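Local coordinates for protein polyketide synthase III (Ectocarpus siliculosus, PDB 4B0N) that probably transfers acyl groups as a type III polyketide synthase, in a pathway to the phenolic monomers of brown-algal phlorotannins, at residues A[128-141]-A[164-178]. Numbering follows the deposited sequence.
Sequences FKEKAVPLVSDVAR and GFLGPGLDCELIKNL
The ring of F128 lies flat against G164: CA of G164 stands 3.5 Å from the ring centroid and 3° off its normal, a CH-pi contact over the face. With CG anti to the backbone N (chi1 179°), the ring reaches across to the loop, while A132 CB sits over its opposite face, toward the rim. L166 CD1 meets the ring edge in plane, and L170 CD1 approaches F128 CE1 at 3.7 Å. Cutting this ring back to an alanine is likely to strip G164 CA of its aromatic partner and open a gap beside L166 and L170. L170 is a knob in the hole of F128, A132, V133 and V136, its CD2 3.8 Å from V133 CG2. One turn on, L174 straddles V136 CG1 with both methyls, and L178 CD2 packs on A140 CB at 3.8 Å. The extended chain of K129 brings NZ to a long salt bridge with E173 OE2 (3.9 Å), and a water links NZ to P168 O. S137 OG (2.8 Å) and S137 N both donate hydrogen bonds to V133 O, from opposite faces of its plane. The axes of segments 128-141 and 170-177 come within 10.0 Å, crossing at -57°. L166 N hydrogen-bonds a bound malonic acid, probably from the crystallisation liquor, and F165 meets F165 of the second subunit. With V136, L170 and L174 touching strand 215-223, this is the layered alpha/beta architecture of the thiolase-like fold.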
loop_
_atom_site.group_PDB
_atom_site.type_symbol
_atom_site.label_atom_id
_atom_site.label_comp_id
_atom_site.label_asym_id
_atom_site.label_seq_id
_atom_site.Cartn_x
_atom_site.Cartn_y
_atom_site.Cartn_z
ATOM N N PHE A 128 0.706 -17.739 1.376
ATOM C CA PHE A 128 -0.105 -16.735 0.698
ATOM C C PHE A 128 0.324 -16.617 -0.760
ATOM O O PHE A 128 -0.515 -16.666 -1.660
ATOM C CB PHE A 128 -0.002 -15.375 1.395
ATOM C CG PHE A 128 -0.791 -14.292 0.719
ATOM C CD1 PHE A 128 -0.234 -13.550 -0.323
ATOM C CD2 PHE A 128 -2.097 -14.020 1.108
ATOM C CE1 PHE A 128 -0.965 -12.560 -0.961
ATOM C CE2 PHE A 128 -2.833 -13.028 0.476
ATOM C CZ PHE A 128 -2.266 -12.297 -0.561
ATOM N N LYS A 129 1.630 -16.468 -0.981
ATOM C CA LYS A 129 2.195 -16.385 -2.324
ATOM C C LYS A 129 1.858 -17.627 -3.137
ATOM O O LYS A 129 1.408 -17.523 -4.274
ATOM C CB LYS A 129 3.713 -16.197 -2.263
ATOM C CG LYS A 129 4.367 -16.017 -3.623
ATOM C CD LYS A 129 5.869 -15.852 -3.496
ATOM C CE LYS A 129 6.551 -15.989 -4.849
ATOM N NZ LYS A 129 8.029 -15.863 -4.724
ATOM N N GLU A 130 2.063 -18.792 -2.527
ATOM C CA GLU A 130 1.867 -20.087 -3.179
ATOM C C GLU A 130 0.461 -20.266 -3.756
ATOM O O GLU A 130 0.288 -20.923 -4.784
ATOM C CB GLU A 130 2.167 -21.221 -2.193
ATOM C CG GLU A 130 2.263 -22.598 -2.834
ATOM C CD GLU A 130 1.890 -23.724 -1.886
ATOM O OE1 GLU A 130 2.257 -23.657 -0.692
ATOM O OE2 GLU A 130 1.231 -24.683 -2.345
ATOM N N LYS A 131 -0.530 -19.674 -3.099
ATOM C CA LYS A 131 -1.925 -19.885 -3.471
ATOM C C LYS A 131 -2.559 -18.688 -4.174
ATOM O O LYS A 131 -3.487 -18.860 -4.968
ATOM C CB LYS A 131 -2.753 -20.279 -2.240
ATOM C CG LYS A 131 -2.378 -21.620 -1.617
ATOM C CD LYS A 131 -3.001 -22.792 -2.365
ATOM C CE LYS A 131 -2.616 -24.116 -1.729
ATOM N NZ LYS A 131 -3.348 -25.254 -2.345
ATOM N N ALA A 132 -2.063 -17.487 -3.884
ATOM C CA ALA A 132 -2.593 -16.264 -4.496
ATOM C C ALA A 132 -2.194 -16.121 -5.967
ATOM O O ALA A 132 -3.032 -15.792 -6.803
ATOM C CB ALA A 132 -2.174 -15.033 -3.703
ATOM N N VAL A 133 -0.920 -16.381 -6.273
ATOM C CA VAL A 133 -0.384 -16.254 -7.637
ATOM C C VAL A 133 -1.289 -16.893 -8.706
ATOM O O VAL A 133 -1.633 -16.225 -9.683
ATOM C CB VAL A 133 1.081 -16.762 -7.747
ATOM C CG1 VAL A 133 1.511 -16.908 -9.198
ATOM C CG2 VAL A 133 2.029 -15.823 -7.019
ATOM N N PRO A 134 -1.689 -18.173 -8.524
ATOM C CA PRO A 134 -2.623 -18.764 -9.488
ATOM C C PRO A 134 -3.996 -18.087 -9.470
ATOM O O PRO A 134 -4.564 -17.815 -10.530
ATOM C CB PRO A 134 -2.749 -20.217 -9.012
ATOM C CG PRO A 134 -1.534 -20.464 -8.190
ATOM C CD PRO A 134 -1.259 -19.161 -7.515
ATOM N N LEU A 135 -4.513 -17.816 -8.274
ATOM C CA LEU A 135 -5.826 -17.201 -8.112
ATOM C C LEU A 135 -5.905 -15.831 -8.780
ATOM O O LEU A 135 -6.804 -15.586 -9.583
ATOM C CB LEU A 135 -6.193 -17.099 -6.626
ATOM C CG LEU A 135 -7.566 -16.537 -6.242
ATOM C CD1 LEU A 135 -8.696 -17.313 -6.905
ATOM C CD2 LEU A 135 -7.730 -16.527 -4.731
ATOM N N VAL A 136 -4.962 -14.951 -8.453
ATOM C CA VAL A 136 -4.914 -13.608 -9.030
ATOM C C VAL A 136 -4.740 -13.662 -10.549
ATOM O O VAL A 136 -5.343 -12.869 -11.271
ATOM C CB VAL A 136 -3.794 -12.744 -8.406
ATOM C CG1 VAL A 136 -3.910 -11.301 -8.873
ATOM C CG2 VAL A 136 -3.858 -12.785 -6.889
ATOM N N SER A 137 -3.931 -14.613 -11.017
ATOM C CA SER A 137 -3.624 -14.765 -12.442
ATOM C C SER A 137 -4.851 -14.932 -13.341
ATOM O O SER A 137 -5.000 -14.197 -14.317
ATOM C CB SER A 137 -2.629 -15.911 -12.675
ATOM O OG SER A 137 -1.306 -15.527 -12.331
ATOM N N ASP A 138 -5.728 -15.880 -13.013
ATOM C CA ASP A 138 -6.882 -16.160 -13.873
ATOM C C ASP A 138 -8.040 -15.178 -13.659
ATOM O O ASP A 138 -8.870 -14.987 -14.553
ATOM C CB ASP A 138 -7.333 -17.630 -13.769
ATOM C CG ASP A 138 -8.453 -17.841 -12.765
ATOM O OD1 ASP A 138 -8.257 -17.550 -11.564
ATOM O OD2 ASP A 138 -9.539 -18.301 -13.181
ATOM N N VAL A 139 -8.086 -14.559 -12.482
ATOM C CA VAL A 139 -9.063 -13.501 -12.214
ATOM C C VAL A 139 -8.709 -12.274 -13.060
ATOM O O VAL A 139 -9.581 -11.675 -13.690
ATOM C CB VAL A 139 -9.163 -13.153 -10.705
ATOM C CG1 VAL A 139 -10.108 -11.984 -10.470
ATOM C CG2 VAL A 139 -9.642 -14.357 -9.907
ATOM N N ALA A 140 -7.422 -11.929 -13.087
ATOM C CA ALA A 140 -6.922 -10.843 -13.928
ATOM C C ALA A 140 -7.091 -11.155 -15.416
ATOM O O ALA A 140 -7.460 -10.276 -16.196
ATOM C CB ALA A 140 -5.467 -10.542 -13.607
ATOM N N ARG A 141 -6.827 -12.406 -15.799
ATOM C CA ARG A 141 -6.985 -12.843 -17.187
ATOM C C ARG A 141 -8.421 -12.706 -17.663
ATOM O O ARG A 141 -8.666 -12.214 -18.764
ATOM C CB ARG A 141 -6.521 -14.287 -17.375
ATOM C CG ARG A 141 -5.041 -14.437 -17.673
ATOM C CD ARG A 141 -4.748 -15.795 -18.286
ATOM N NE ARG A 141 -3.494 -16.351 -17.781
ATOM C CZ ARG A 141 -3.397 -17.197 -16.756
ATOM N NH1 ARG A 141 -4.484 -17.609 -16.108
ATOM N NH2 ARG A 141 -2.203 -17.637 -16.379
ATOM N N GLY A 164 -1.639 -10.442 2.938
ATOM C CA GLY A 164 -0.406 -10.833 2.262
ATOM C C GLY A 164 0.568 -9.694 2.037
ATOM O O GLY A 164 0.185 -8.618 1.575
ATOM N N PHE A 165 1.829 -9.937 2.386
ATOM C CA PHE A 165 2.916 -8.994 2.144
ATOM C C PHE A 165 4.106 -9.806 1.672
ATOM O O PHE A 165 4.585 -10.689 2.388
ATOM C CB PHE A 165 3.266 -8.206 3.413
ATOM C CG PHE A 165 2.126 -7.396 3.962
ATOM C CD1 PHE A 165 1.865 -6.119 3.477
ATOM C CD2 PHE A 165 1.312 -7.908 4.966
ATOM C CE1 PHE A 165 0.813 -5.368 3.980
ATOM C CE2 PHE A 165 0.256 -7.165 5.472
ATOM C CZ PHE A 165 0.008 -5.893 4.979
ATOM N N LEU A 166 4.570 -9.515 0.460
ATOM C CA LEU A 166 5.542 -10.377 -0.210
ATOM C C LEU A 166 6.733 -9.606 -0.752
ATOM O O LEU A 166 6.582 -8.477 -1.223
ATOM C CB LEU A 166 4.868 -11.168 -1.338
ATOM C CG LEU A 166 3.604 -11.969 -0.990
ATOM C CD1 LEU A 166 2.949 -12.510 -2.249
ATOM C CD2 LEU A 166 3.898 -13.091 -0.006
ATOM N N GLY A 167 7.906 -10.241 -0.676
ATOM C CA GLY A 167 9.183 -9.672 -1.124
ATOM C C GLY A 167 9.076 -9.017 -2.483
ATOM O O GLY A 167 8.770 -7.827 -2.568
ATOM N N PRO A 168 9.358 -9.775 -3.554
ATOM C CA PRO A 168 8.794 -9.359 -4.832
ATOM C C PRO A 168 7.307 -9.730 -4.799
ATOM O O PRO A 168 6.965 -10.912 -4.764
ATOM C CB PRO A 168 9.565 -10.207 -5.858
ATOM C CG PRO A 168 10.788 -10.679 -5.144
ATOM C CD PRO A 168 10.373 -10.831 -3.710
ATOM N N GLY A 169 6.440 -8.721 -4.778
ATOM C CA GLY A 169 5.006 -8.924 -4.556
ATOM C C GLY A 169 4.258 -9.580 -5.700
ATOM O O GLY A 169 4.861 -9.972 -6.700
ATOM N N LEU A 170 2.938 -9.686 -5.552
ATOM C CA LEU A 170 2.073 -10.307 -6.561
ATOM C C LEU A 170 2.048 -9.532 -7.875
ATOM O O LEU A 170 1.861 -10.117 -8.944
ATOM C CB LEU A 170 0.645 -10.462 -6.033
ATOM C CG LEU A 170 0.390 -11.388 -4.845
ATOM C CD1 LEU A 170 -1.025 -11.181 -4.341
ATOM C CD2 LEU A 170 0.622 -12.847 -5.202
ATOM N N ASP A 171 2.226 -8.215 -7.781
ATOM C CA ASP A 171 2.367 -7.355 -8.950
ATOM C C ASP A 171 3.474 -7.858 -9.879
ATOM O O ASP A 171 3.279 -7.948 -11.089
ATOM C CB ASP A 171 2.623 -5.901 -8.528
ATOM C CG ASP A 171 3.780 -5.759 -7.536
ATOM O OD1 ASP A 171 4.227 -6.779 -6.967
ATOM O OD2 ASP A 171 4.240 -4.616 -7.323
ATOM N N CYS A 172 4.620 -8.207 -9.297
ATOM C CA CYS A 172 5.747 -8.760 -10.040
ATOM C C CYS A 172 5.426 -10.118 -10.656
ATOM O O CYS A 172 5.989 -10.486 -11.689
ATOM C CB CYS A 172 6.967 -8.895 -9.131
ATOM S SG CYS A 172 7.805 -7.340 -8.753
ATOM N N GLU A 173 4.529 -10.860 -10.012
ATOM C CA GLU A 173 4.138 -12.182 -10.489
ATOM C C GLU A 173 3.161 -12.085 -11.658
ATOM O O GLU A 173 3.231 -12.876 -12.599
ATOM C CB GLU A 173 3.544 -13.016 -9.350
ATOM C CG GLU A 173 4.485 -13.238 -8.168
ATOM C CD GLU A 173 5.693 -14.107 -8.496
ATOM O OE1 GLU A 173 5.587 -15.003 -9.363
ATOM O OE2 GLU A 173 6.755 -13.898 -7.870
ATOM N N LEU A 174 2.267 -11.102 -11.595
ATOM C CA LEU A 174 1.286 -10.851 -12.653
ATOM C C LEU A 174 1.904 -10.354 -13.955
ATOM O O LEU A 174 1.365 -10.605 -15.034
ATOM C CB LEU A 174 0.227 -9.858 -12.181
ATOM C CG LEU A 174 -0.765 -10.352 -11.132
ATOM C CD1 LEU A 174 -1.547 -9.173 -10.581
ATOM C CD2 LEU A 174 -1.696 -11.415 -11.705
ATOM N N ILE A 175 3.021 -9.637 -13.852
ATOM C CA ILE A 175 3.760 -9.201 -15.038
ATOM C C ILE A 175 4.443 -10.408 -15.681
ATOM O O ILE A 175 4.551 -10.489 -16.901
ATOM C CB ILE A 175 4.791 -8.090 -14.721
ATOM C CG1 ILE A 175 4.136 -6.948 -13.938
ATOM C CG2 ILE A 175 5.400 -7.538 -16.006
ATOM C CD1 ILE A 175 5.118 -6.042 -13.226
ATOM N N LYS A 176 4.891 -11.346 -14.850
ATOM C CA LYS A 176 5.454 -12.603 -15.332
ATOM C C LYS A 176 4.386 -13.484 -15.971
ATOM O O LYS A 176 4.511 -13.866 -17.139
ATOM C CB LYS A 176 6.146 -13.366 -14.201
ATOM C CG LYS A 176 7.654 -13.200 -14.175
ATOM C CD LYS A 176 8.302 -14.286 -13.333
ATOM C CE LYS A 176 9.733 -14.536 -13.784
ATOM N NZ LYS A 176 10.337 -15.729 -13.130
ATOM N N ASN A 177 3.338 -13.781 -15.200
ATOM C CA ASN A 177 2.287 -14.714 -15.611
ATOM C C ASN A 177 1.467 -14.277 -16.824
ATOM O O ASN A 177 1.310 -15.038 -17.780
ATOM C CB ASN A 177 1.359 -15.033 -14.432
ATOM C CG ASN A 177 1.955 -16.051 -13.478
ATOM O OD1 ASN A 177 3.100 -15.919 -13.041
ATOM N ND2 ASN A 177 1.177 -17.078 -13.147
ATOM N N LEU A 178 0.951 -13.054 -16.782
ATOM C CA LEU A 178 0.115 -12.547 -17.864
ATOM C C LEU A 178 0.931 -11.983 -19.018
ATOM O O LEU A 178 0.391 -11.724 -20.096
ATOM C CB LEU A 178 -0.885 -11.509 -17.343
ATOM C CG LEU A 178 -2.224 -12.050 -16.827
ATOM C CD1 LEU A 178 -2.075 -12.780 -15.499
ATOM C CD2 LEU A 178 -3.249 -10.932 -16.703
HETATM O O HOH W 1 8.014 -13.205 -3.740
#